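Local coordinates for dicer Related Helicase (Caenorhabditis elegans, PDB 6M6Q), which probably hydrolyses ATP as an RLR-family helicase that binds single- and double-stranded RNA, the present chain being its all-helical N-terminal domain, at residues Trp34-Leu37 against Asp38-Glu42; Ile49-Phe52 against Lys53-Glu56. All coordinates share one frame; numbering follows the deposited sequence.

Contact 1: residues Trp34-Leu37 against Asp38-Glu42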
ATOM      1  N   TRP B  34     -12.437   9.787  -3.458  1.00 49.41           N
ATOM      2  CA  TRP B  34     -12.116  11.188  -3.866  1.00 46.41           C
ATOM      3  C   TRP B  34     -13.392  12.021  -3.875  1.00 48.24           C
ATOM      4  O   TRP B  34     -13.315  13.231  -3.501  1.00 48.01           O
ATOM      5  CB  TRP B  34     -11.383  11.243  -5.211  1.00 46.08           C
ATOM      6  CG  TRP B  34     -10.006  10.642  -5.167  1.00 47.19           C
ATOM      7  CD1 TRP B  34      -9.510   9.666  -5.985  1.00 49.84           C
ATOM      8  CD2 TRP B  34      -8.953  10.953  -4.233  1.00 45.38           C
ATOM      9  NE1 TRP B  34      -8.223   9.352  -5.627  1.00 50.52           N
ATOM     10  CE2 TRP B  34      -7.858  10.124  -4.553  1.00 47.56           C
ATOM     11  CE3 TRP B  34      -8.819  11.861  -3.172  1.00 48.04           C
ATOM     12  CZ2 TRP B  34      -6.655  10.175  -3.853  1.00 45.13           C
ATOM     13  CZ3 TRP B  34      -7.633  11.901  -2.471  1.00 47.71           C
ATOM     14  CH2 TRP B  34      -6.569  11.062  -2.804  1.00 46.11           C
ATOM     15  N   LYS B  35     -14.527  11.398  -4.225  1.00 47.63           N
ATOM     16  CA  LYS B  35     -15.859  12.047  -4.216  1.00 48.55           C
ATOM     17  C   LYS B  35     -16.298  12.231  -2.767  1.00 51.75           C
ATOM     18  O   LYS B  35     -16.922  13.262  -2.478  1.00 58.95           O
ATOM     19  CB  LYS B  35     -16.874  11.245  -5.034  1.00 52.20           C
ATOM     20  CG  LYS B  35     -18.309  11.795  -5.044  1.00 57.07           C
ATOM     21  CD  LYS B  35     -18.420  13.232  -5.530  1.00 52.71           C
ATOM     22  CE  LYS B  35     -19.825  13.800  -5.517  1.00 51.43           C
ATOM     23  NZ  LYS B  35     -19.781  15.283  -5.600  1.00 60.18           N
ATOM     24  N   PHE B  36     -15.910  11.314  -1.878  1.00 52.85           N
ATOM     25  CA  PHE B  36     -16.206  11.381  -0.424  1.00 51.86           C
ATOM     26  C   PHE B  36     -15.420  12.529   0.199  1.00 48.45           C
ATOM     27  O   PHE B  36     -16.024  13.313   0.941  1.00 44.32           O
ATOM     28  CB  PHE B  36     -15.885  10.056   0.260  1.00 52.11           C
ATOM     29  CG  PHE B  36     -15.801  10.142   1.761  1.00 53.53           C
ATOM     30  CD1 PHE B  36     -16.925  10.425   2.522  1.00 55.71           C
ATOM     31  CD2 PHE B  36     -14.600   9.917   2.416  1.00 52.47           C
ATOM     32  CE1 PHE B  36     -16.840  10.507   3.901  1.00 58.28           C
ATOM     33  CE2 PHE B  36     -14.519   9.990   3.791  1.00 51.25           C
ATOM     34  CZ  PHE B  36     -15.638  10.282   4.531  1.00 60.77           C
ATOM     35  N   LEU B  37     -14.124  12.639  -0.126  1.00 50.59           N
ATOM     36  CA  LEU B  37     -13.259  13.792   0.276  1.00 51.84           C
ATOM     37  C   LEU B  37     -13.887  15.061  -0.257  1.00 44.54           C
ATOM     38  O   LEU B  37     -14.081  15.955   0.543  1.00 42.30           O
ATOM     39  CB  LEU B  37     -11.825  13.622  -0.254  1.00 56.98           C
ATOM     40  CG  LEU B  37     -10.796  14.687   0.179  1.00 58.98           C
ATOM     41  CD1 LEU B  37     -10.513  14.652   1.695  1.00 54.12           C
ATOM     42  CD2 LEU B  37      -9.494  14.515  -0.600  1.00 57.26           C
ATOM     43  N   ASP B  38     -14.291  15.066  -1.539  1.00 49.63           N
ATOM     44  CA  ASP B  38     -14.932  16.238  -2.205  1.00 54.09           C
ATOM     45  C   ASP B  38     -16.139  16.714  -1.384  1.00 50.95           C
ATOM     46  O   ASP B  38     -16.258  17.939  -1.205  1.00 56.57           O
ATOM     47  CB  ASP B  38     -15.335  15.950  -3.654  1.00 55.88           C
ATOM     48  CG  ASP B  38     -15.861  17.195  -4.353  1.00 56.57           C
ATOM     49  OD1 ASP B  38     -17.095  17.299  -4.505  1.00 59.16           O
ATOM     50  OD2 ASP B  38     -15.052  18.098  -4.619  1.00 59.55           O
ATOM     51  N   VAL B  39     -16.988  15.786  -0.919  1.00 51.71           N
ATOM     52  CA  VAL B  39     -18.248  16.064  -0.153  1.00 54.99           C
ATOM     53  C   VAL B  39     -17.881  16.682   1.210  1.00 54.83           C
ATOM     54  O   VAL B  39     -18.482  17.709   1.582  1.00 55.04           O
ATOM     55  CB  VAL B  39     -19.102  14.781   0.005  1.00 57.94           C
ATOM     56  CG1 VAL B  39     -20.164  14.915   1.091  1.00 59.83           C
ATOM     57  CG2 VAL B  39     -19.752  14.365  -1.312  1.00 57.41           C
ATOM     58  N   CYS B  40     -16.901  16.109   1.906  1.00 56.57           N
ATOM     59  CA  CYS B  40     -16.414  16.615   3.216  1.00 64.73           C
ATOM     60  C   CYS B  40     -15.860  18.041   3.044  1.00 62.84           C
ATOM     61  O   CYS B  40     -16.098  18.860   3.925  1.00 71.18           O
ATOM     62  CB  CYS B  40     -15.356  15.693   3.823  1.00 66.77           C
ATOM     63  SG  CYS B  40     -15.967  14.040   4.253  1.00 64.94           S
ATOM     64  N   VAL B  41     -15.177  18.324   1.936  1.00 59.94           N
ATOM     65  CA  VAL B  41     -14.537  19.645   1.675  1.00 61.75           C
ATOM     66  C   VAL B  41     -15.620  20.655   1.280  1.00 63.21           C
ATOM     67  O   VAL B  41     -15.565  21.786   1.768  1.00 73.17           O
ATOM     68  CB  VAL B  41     -13.443  19.541   0.601  1.00 67.17           C
ATOM     69  CG1 VAL B  41     -13.040  20.914   0.074  1.00 72.60           C
ATOM     70  CG2 VAL B  41     -12.229  18.778   1.116  1.00 63.89           C
ATOM     71  N   GLU B  42     -16.594  20.225   0.475  1.00 66.12           N
ATOM     72  CA  GLU B  42     -17.773  21.027   0.038  1.00 64.80           C
ATOM     73  C   GLU B  42     -18.545  21.531   1.263  1.00 63.71           C
ATOM     74  O   GLU B  42     -19.064  22.647   1.189  1.00 64.04           O
ATOM     75  CB  GLU B  42     -18.669  20.172  -0.854  1.00 71.57           C
ATOM     76  CG  GLU B  42     -19.869  20.905  -1.440  1.00 80.80           C
ATOM     77  CD  GLU B  42     -20.821  19.990  -2.205  1.00 95.41           C
ATOM     78  OE1 GLU B  42     -21.111  18.877  -1.700  1.00103.60           O
ATOM     79  OE2 GLU B  42     -21.247  20.370  -3.316  1.00101.68           O
TER
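Trp34 and Asp38 are joined by the first of five successive i to i+4 backbone bonds between Trp34 and Glu42 that make helix 33-42 a regular alpha-helix, one of the buried helices of the N-terminal domain of this RLR-family helicase. Asp38 N donates to Trp34 O at 2.9 Å, while the indole leads away from 38-42, with Leu37 CD2 in plane at its edge, and lies against helices 94-127 and 262-271.

Lys35 accepts Val39 N through its carbonyl and also works with its side chain. CG stands anti to the backbone N (chi1 177°) and the chain bends at chi2, 57°, which carries the ammonium forward along the helix, across the carboxylate of Asp38. The resulting salt bridge, Lys35 NZ to Asp38 OD1, is a long one at 3.5 Å, and both ends have further partners. NZ bonds to Tyr144 OH and Gln227 O, whereas Asp38 places OD1 on Ser229 N and OD2 on Thr230 OG1. The pair thereby ties this helix to the loop at 227-230 and to helix 131-144, and these bonds probably offset the cost of burying the two charges.

Phe36 takes Cys40 N on its carbonyl in a fairly straight bond, with an N-H...O angle of 164°. Its ring meets the Cys40 thiol in a sulfur-aromatic contact: SG lies over one face, displaced toward the rim that holds CE1 and CZ, with 4.0 Å between SG and the Phe36 ring centroid.

Leu37 repeats the backbone pattern by accepting Val41 N, nearly end-on to its carbonyl. One turn apart on the same side of the helix, the two aliphatic side chains make a looser contact, Leu37 CG standing 4.4 Å from Val41 CG2.

Contact 2: residues Ile49-Phe52 against Lys53-Glu56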
ATOM      1  N   ILE B  49     -14.925  23.003  10.123  1.00 86.26           N
ATOM      2  CA  ILE B  49     -14.298  21.847   9.422  1.00 82.91           C
ATOM      3  C   ILE B  49     -15.410  20.954   8.852  1.00 80.96           C
ATOM      4  O   ILE B  49     -15.084  19.951   8.214  1.00 87.97           O
ATOM      5  CB  ILE B  49     -13.315  21.084  10.342  1.00 81.59           C
ATOM      6  CG1 ILE B  49     -14.000  20.492  11.574  1.00 84.90           C
ATOM      7  CG2 ILE B  49     -12.138  21.978  10.730  1.00 81.42           C
ATOM      8  CD1 ILE B  49     -13.170  19.445  12.294  1.00 84.19           C
ATOM      9  N   GLY B  50     -16.673  21.368   8.989  1.00 77.71           N
ATOM     10  CA  GLY B  50     -17.839  20.683   8.387  1.00 76.72           C
ATOM     11  C   GLY B  50     -17.923  19.222   8.803  1.00 68.96           C
ATOM     12  O   GLY B  50     -17.780  18.942  10.001  1.00 68.39           O
ATOM     13  N   TYR B  51     -18.143  18.323   7.841  1.00 66.03           N
ATOM     14  CA  TYR B  51     -18.446  16.883   8.078  1.00 67.77           C
ATOM     15  C   TYR B  51     -17.190  16.171   8.621  1.00 69.11           C
ATOM     16  O   TYR B  51     -17.333  15.089   9.217  1.00 63.11           O
ATOM     17  CB  TYR B  51     -18.937  16.180   6.804  1.00 74.30           C
ATOM     18  CG  TYR B  51     -20.271  16.630   6.242  1.00 81.15           C
ATOM     19  CD1 TYR B  51     -21.156  17.406   6.981  1.00 76.19           C
ATOM     20  CD2 TYR B  51     -20.657  16.259   4.957  1.00 78.24           C
ATOM     21  CE1 TYR B  51     -22.372  17.816   6.453  1.00 74.19           C
ATOM     22  CE2 TYR B  51     -21.863  16.671   4.413  1.00 74.19           C
ATOM     23  CZ  TYR B  51     -22.723  17.454   5.161  1.00 74.62           C
ATOM     24  OH  TYR B  51     -23.904  17.864   4.624  1.00 69.85           O
ATOM     25  N   PHE B  52     -15.997  16.751   8.429  1.00 58.50           N
ATOM     26  CA  PHE B  52     -14.717  16.163   8.895  1.00 56.29           C
ATOM     27  C   PHE B  52     -14.831  15.864  10.403  1.00 61.56           C
ATOM     28  O   PHE B  52     -14.246  14.865  10.879  1.00 57.71           O
ATOM     29  CB  PHE B  52     -13.530  17.096   8.591  1.00 58.45           C
ATOM     30  CG  PHE B  52     -13.031  17.103   7.160  1.00 53.42           C
ATOM     31  CD1 PHE B  52     -12.180  16.110   6.688  1.00 56.02           C
ATOM     32  CD2 PHE B  52     -13.355  18.143   6.302  1.00 51.78           C
ATOM     33  CE1 PHE B  52     -11.715  16.141   5.382  1.00 57.52           C
ATOM     34  CE2 PHE B  52     -12.883  18.170   4.999  1.00 49.77           C
ATOM     35  CZ  PHE B  52     -12.075  17.167   4.540  1.00 51.32           C
ATOM     36  N   LYS B  53     -15.580  16.694  11.135  1.00 65.78           N
ATOM     37  CA  LYS B  53     -15.646  16.644  12.623  1.00 72.62           C
ATOM     38  C   LYS B  53     -16.280  15.319  13.077  1.00 71.42           C
ATOM     39  O   LYS B  53     -15.938  14.864  14.180  1.00 64.44           O
ATOM     40  CB  LYS B  53     -16.413  17.839  13.185  1.00 77.71           C
ATOM     41  CG  LYS B  53     -15.965  18.275  14.570  1.00 86.55           C
ATOM     42  CD  LYS B  53     -16.895  19.260  15.229  1.00 94.92           C
ATOM     43  CE  LYS B  53     -16.358  19.767  16.549  1.00 99.62           C
ATOM     44  NZ  LYS B  53     -16.157  18.662  17.518  1.00101.43           N
ATOM     45  N   LEU B  54     -17.143  14.714  12.248  1.00 65.47           N
ATOM     46  CA  LEU B  54     -17.842  13.433  12.560  1.00 65.27           C
ATOM     47  C   LEU B  54     -16.823  12.282  12.693  1.00 65.64           C
ATOM     48  O   LEU B  54     -17.262  11.171  13.044  1.00 67.12           O
ATOM     49  CB  LEU B  54     -18.860  13.106  11.458  1.00 68.04           C
ATOM     50  CG  LEU B  54     -20.024  14.080  11.296  1.00 70.05           C
ATOM     51  CD1 LEU B  54     -20.591  14.014   9.875  1.00 64.83           C
ATOM     52  CD2 LEU B  54     -21.114  13.799  12.322  1.00 73.56           C
ATOM     53  N   PHE B  55     -15.536  12.516  12.389  1.00 64.27           N
ATOM     54  CA  PHE B  55     -14.483  11.460  12.348  1.00 67.25           C
ATOM     55  C   PHE B  55     -13.450  11.686  13.465  1.00 65.40           C
ATOM     56  O   PHE B  55     -12.448  10.939  13.514  1.00 60.63           O
ATOM     57  CB  PHE B  55     -13.829  11.418  10.962  1.00 67.28           C
ATOM     58  CG  PHE B  55     -14.783  11.137   9.827  1.00 65.56           C
ATOM     59  CD1 PHE B  55     -15.426  12.171   9.166  1.00 65.64           C
ATOM     60  CD2 PHE B  55     -15.042   9.839   9.421  1.00 67.65           C
ATOM     61  CE1 PHE B  55     -16.319  11.912   8.141  1.00 66.97           C
ATOM     62  CE2 PHE B  55     -15.932   9.582   8.390  1.00 66.22           C
ATOM     63  CZ  PHE B  55     -16.573  10.620   7.758  1.00 68.14           C
ATOM     64  N   GLU B  56     -13.709  12.638  14.368  1.00 68.90           N
ATOM     65  CA  GLU B  56     -12.719  13.082  15.393  1.00 80.04           C
ATOM     66  C   GLU B  56     -12.388  11.929  16.366  1.00 75.74           C
ATOM     67  O   GLU B  56     -11.242  11.901  16.859  1.00 77.65           O
ATOM     68  CB  GLU B  56     -13.191  14.356  16.101  1.00 84.55           C
ATOM     69  CG  GLU B  56     -14.438  14.187  16.948  1.00 94.48           C
ATOM     70  CD  GLU B  56     -15.053  15.508  17.405  1.00105.45           C
ATOM     71  OE1 GLU B  56     -16.263  15.515  17.753  1.00110.88           O
ATOM     72  OE2 GLU B  56     -14.326  16.540  17.401  1.00 98.70           O
TER
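Lys53 meets Ile49 and Gly50 at the start of a 3-10 helix that begins at Tyr51 and runs through Glu56, in the connection between helices 33-42 and 63-72. The i to i+3 pattern of that helix is already present here, since Lys53 N donates to Gly50 O, although at 3.3 Å the bond is weak. The base of the lysine side chain packs on Ile49: Ile49 CD1 lies 3.7 Å from Lys53 CB, and the two side chains cross at about a right angle. Placing CG1 between the backbone N and the carbonyl carbon (chi1 61°) sends that arm of Ile49 to Lys53, while the isoleucine also packs on helix 63-72. Farther out, Lys53 runs extended until it bends at chi4, where the ammonium reaches the carboxylate of Glu56.

Leu54 continues the 3-10 pattern, its N donating to Tyr51 O at 3.1 Å from well above the carbonyl plane. CD1 approaches Tyr51 CB at 4.1 Å and stands obliquely to the tyrosine ring; both side chains also touch Val140 of helix 131-144.

Phe55 closes the next step, Phe55 N to Phe52 O at 3.1 Å, again with the donor out of the carbonyl plane. Its ring turns an edge, not a face, to the preceding turn, where two carbonyls are close: Phe55 CD1 lies 3.4 Å from Phe52 O and 3.5 Å from Tyr51 O. Beyond the turn the ring meets Phe123 edge-to-face and touches Ile136.

Glu56 keeps the i to i+3 spacing through Glu56 N and Lys53 O. Its salt bridge with Lys53 is lopsided, with a weaker bond from NZ to OE1 and Lys53 NZ 2.8 Å from Glu56 OE2, on its syn side.

Contact 1 closes before contact 2 opens, and their centres lie about 12 Å apart on the same side of the chain's centre. The first belongs to helix 33-42, deep in the domain; the second follows in the partly exposed connection to helix 63-72. The chain folds back so that Phe52 packs on the side of the preceding helix, against Leu37, Cys40 and Val41, its CZ 3.8 Å from Val41 CG2, while the rings of Phe36 and Phe55 also pack together. Ser43 OG bonds both Cys40 O and Tyr51 N, joining the helix end to the 3-10 turn. Helix 131-144 touches both contacts, alongside this shared aromatic and aliphatic packing.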